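Local coordinates for DegV family protein (Thermus thermophilus, PDB 2DT8) that binds a fatty acid such as palmitic acid and a zinc ion, though its wider cellular role is not defined, at residues V30-A35 with F49-E54. Residues are numbered along the deposited sequence; the frame is centred on the assembly and turned at random.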
ATOM      1  N   VAL A  30      -4.624  10.464  10.767  1.00  5.83           N
ATOM      2  CA  VAL A  30      -4.678   9.566  11.901  1.00  4.02           C
ATOM      3  C   VAL A  30      -5.320  10.351  13.045  1.00  5.57           C
ATOM      4  O   VAL A  30      -4.912  11.477  13.345  1.00  6.26           O
ATOM      5  CB  VAL A  30      -3.271   9.123  12.334  1.00  4.37           C
ATOM      6  CG1 VAL A  30      -3.365   8.247  13.564  1.00  8.12           C
ATOM      7  CG2 VAL A  30      -2.593   8.374  11.200  1.00  5.32           C
ATOM      8  N   ASN A  31      -6.327   9.743  13.665  1.00  5.42           N
ATOM      9  CA  ASN A  31      -7.038  10.334  14.798  1.00  6.67           C
ATOM     10  C   ASN A  31      -6.519   9.606  16.034  1.00  6.48           C
ATOM     11  O   ASN A  31      -6.743   8.402  16.195  1.00  7.89           O
ATOM     12  CB  ASN A  31      -8.545  10.117  14.627  1.00  7.42           C
ATOM     13  CG  ASN A  31      -9.044  10.626  13.292  1.00  9.63           C
ATOM     14  OD1 ASN A  31      -8.793  11.778  12.927  1.00 14.97           O
ATOM     15  ND2 ASN A  31      -9.752   9.776  12.554  1.00 10.24           N
ATOM     16  N   LEU A  32      -5.816  10.351  16.886  1.00  8.30           N
ATOM     17  CA  LEU A  32      -5.209   9.801  18.090  1.00 11.55           C
ATOM     18  C   LEU A  32      -5.028  10.912  19.127  1.00 16.39           C
ATOM     19  O   LEU A  32      -4.847  12.078  18.800  1.00 13.79           O
ATOM     20  CB  LEU A  32      -3.841   9.207  17.733  1.00 13.73           C
ATOM     21  CG  LEU A  32      -3.078   8.451  18.821  1.00 16.04           C
ATOM     22  CD1 LEU A  32      -3.712   7.088  19.021  1.00 16.54           C
ATOM     23  CD2 LEU A  32      -1.619   8.301  18.416  1.00 21.40           C
ATOM     24  N   SER A  33      -5.092  10.464  20.393  1.00 22.20           N
ATOM     25  CA  SER A  33      -4.934  11.435  21.458  1.00 23.53           C
ATOM     26  C   SER A  33      -5.886  12.645  21.400  1.00 21.38           C
ATOM     27  O   SER A  33      -5.595  13.744  21.856  1.00 24.34           O
ATOM     28  CB  SER A  33      -3.543  12.084  21.529  1.00 23.09           C
ATOM     29  OG  SER A  33      -2.531  11.097  21.511  1.00 26.54           O
ATOM     30  N   GLY A  34      -7.015  12.364  20.729  1.00 19.58           N
ATOM     31  CA  GLY A  34      -8.019  13.407  20.634  1.00 17.20           C
ATOM     32  C   GLY A  34      -7.749  14.453  19.507  1.00 16.92           C
ATOM     33  O   GLY A  34      -8.475  15.420  19.248  1.00 16.47           O
ATOM     34  N   ALA A  35      -6.616  14.210  18.852  1.00 10.77           N
ATOM     35  CA  ALA A  35      -6.163  15.095  17.789  1.00  9.95           C
ATOM     36  C   ALA A  35      -6.130  14.405  16.434  1.00  9.24           C
ATOM     37  O   ALA A  35      -6.364  13.202  16.324  1.00 11.27           O
ATOM     38  CB  ALA A  35      -4.793  15.663  18.124  1.00 13.90           C
ATOM     39  N   PHE A  49       1.741   3.148  18.421  1.00  4.50           N
ATOM     40  CA  PHE A  49       1.805   1.958  19.256  1.00  4.64           C
ATOM     41  C   PHE A  49       2.204   2.241  20.706  1.00  5.63           C
ATOM     42  O   PHE A  49       1.823   1.535  21.631  1.00  4.96           O
ATOM     43  CB  PHE A  49       2.707   0.904  18.606  1.00  5.00           C
ATOM     44  CG  PHE A  49       2.292   0.560  17.197  1.00  7.59           C
ATOM     45  CD1 PHE A  49       0.939   0.491  16.862  1.00  7.10           C
ATOM     46  CD2 PHE A  49       3.236   0.320  16.208  1.00  8.97           C
ATOM     47  CE1 PHE A  49       0.532   0.196  15.556  1.00 12.18           C
ATOM     48  CE2 PHE A  49       2.836   0.022  14.896  1.00 10.85           C
ATOM     49  CZ  PHE A  49       1.482  -0.039  14.576  1.00 10.10           C
ATOM     50  N   GLN A  50       3.018   3.304  20.828  1.00  5.27           N
ATOM     51  CA  GLN A  50       3.433   3.682  22.166  1.00  6.06           C
ATOM     52  C   GLN A  50       2.239   4.176  22.984  1.00  8.40           C
ATOM     53  O   GLN A  50       2.130   3.939  24.181  1.00  7.38           O
ATOM     54  CB  GLN A  50       4.414   4.899  22.149  1.00  9.19           C
ATOM     55  CG  GLN A  50       4.740   5.452  23.538  1.00 14.95           C
ATOM     56  CD  GLN A  50       5.421   6.812  23.507  1.00 26.22           C
ATOM     57  OE1 GLN A  50       5.644   7.423  24.554  1.00 31.49           O
ATOM     58  NE2 GLN A  50       5.749   7.294  22.312  1.00 26.41           N
ATOM     59  N   LYS A  51       1.371   4.903  22.259  1.00  5.61           N
ATOM     60  CA  LYS A  51       0.183   5.396  22.929  1.00  7.40           C
ATOM     61  C   LYS A  51      -0.793   4.267  23.347  1.00  9.21           C
ATOM     62  O   LYS A  51      -1.389   4.264  24.433  1.00 10.03           O
ATOM     63  CB  LYS A  51      -0.685   6.387  22.036  1.00 10.58           C
ATOM     64  CG  LYS A  51      -0.005   7.718  21.774  1.00 16.82           C
ATOM     65  CD  LYS A  51       0.237   8.492  23.061  1.00 23.10           C
ATOM     66  CE  LYS A  51       0.712   9.908  22.757  1.00 23.46           C
ATOM     67  NZ  LYS A  51       1.047  10.656  24.003  1.00 28.59           N
ATOM     68  N   VAL A  52      -0.915   3.274  22.474  1.00  6.01           N
ATOM     69  CA  VAL A  52      -1.751   2.128  22.802  1.00  5.45           C
ATOM     70  C   VAL A  52      -1.163   1.387  24.005  1.00  5.79           C
ATOM     71  O   VAL A  52      -1.857   1.033  24.950  1.00  6.75           O
ATOM     72  CB  VAL A  52      -1.922   1.211  21.566  1.00  5.88           C
ATOM     73  CG1 VAL A  52      -2.678  -0.048  21.941  1.00  7.50           C
ATOM     74  CG2 VAL A  52      -2.694   1.969  20.474  1.00  6.29           C
ATOM     75  N   ARG A  53       0.163   1.193  23.905  1.00  5.32           N
ATOM     76  CA  ARG A  53       0.821   0.484  24.985  1.00  7.30           C
ATOM     77  C   ARG A  53       0.629   1.146  26.384  1.00  9.10           C
ATOM     78  O   ARG A  53       0.550   0.546  27.448  1.00  8.68           O
ATOM     79  CB  ARG A  53       2.408   0.252  24.731  1.00 10.67           C
ATOM     80  CG  ARG A  53       3.205  -0.658  25.691  1.00 16.69           C
ATOM     81  CD  ARG A  53       4.630  -0.689  25.136  1.00 22.08           C
ATOM     82  NE  ARG A  53       5.131   0.678  25.049  1.00 29.14           N
ATOM     83  CZ  ARG A  53       6.097   1.072  24.218  1.00 31.57           C
ATOM     84  NH1 ARG A  53       6.535   2.354  24.194  1.00 31.88           N
ATOM     85  NH2 ARG A  53       6.662   0.174  23.418  1.00 28.39           N
ATOM     86  N   GLU A  54       0.419   2.464  26.226  1.00  6.48           N
ATOM     87  CA  GLU A  54       0.197   3.259  27.418  1.00  9.98           C
ATOM     88  C   GLU A  54      -1.305   3.396  27.898  1.00 11.61           C
ATOM     89  O   GLU A  54      -1.697   4.101  28.838  1.00 12.22           O
ATOM     90  CB  GLU A  54       0.719   4.781  27.304  1.00  8.70           C
ATOM     91  CG  GLU A  54       2.241   4.807  27.189  1.00  7.13           C
ATOM     92  CD  GLU A  54       2.804   6.158  26.796  1.00 11.44           C
ATOM     93  OE1 GLU A  54       2.014   7.048  26.413  1.00 17.47           O
ATOM     94  OE2 GLU A  54       4.044   6.323  26.855  1.00 13.39           O
TER
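A beta hairpin packs its turn end against the short helix that follows it: Leu32 and Ser33, where strand 24-32 runs into the turn, meet Lys51 on helix 45-53. Only one residue of the helix takes part in close contact, and it does so with the carbon part of its side chain. Leu32 has CG anti to the backbone N (chi1 -174°), which carries the branch out to the helix, and its CD2 methyl lies 3.8 Å from Lys51 CG, the two side chains crossing at a slant. Farther along the same lysine, Ser33 OG stands 3.7 Å from Lys51 CE. The first torsion of the lysine (chi1 -69°, CG anti to the carbonyl carbon) brings CG to the leucine methyl; the bend at chi2 (-62°), followed by an extended end, then carries CD and CE past the serine hydroxyl, while the ammonium group continues beyond them. Contact is thus van der Waals in kind and modest, 119 Å² in all, with backbones well apart: the nearest CA atoms, of Ser33 and Lys51, are 8.1 Å from each other.

The turn itself is held by its own backbone. It is a type I' turn from Leu32 to Ala35, closed by Ala35 N to Leu32 O at 2.8 Å and Leu32 N to Ala35 O at 3.0 Å, with Ser33 and Gly34 both at positive phi. Leu32 is buried and also touches Ile48 of the helix and Ile43 of the loop leading to it, which joins the hairpin to both. Far from the zinc site, the arrangement is plain packing of a two-residue type I' beta hairpin, formed by strands 24-32 and 35-38, against the helix next in sequence.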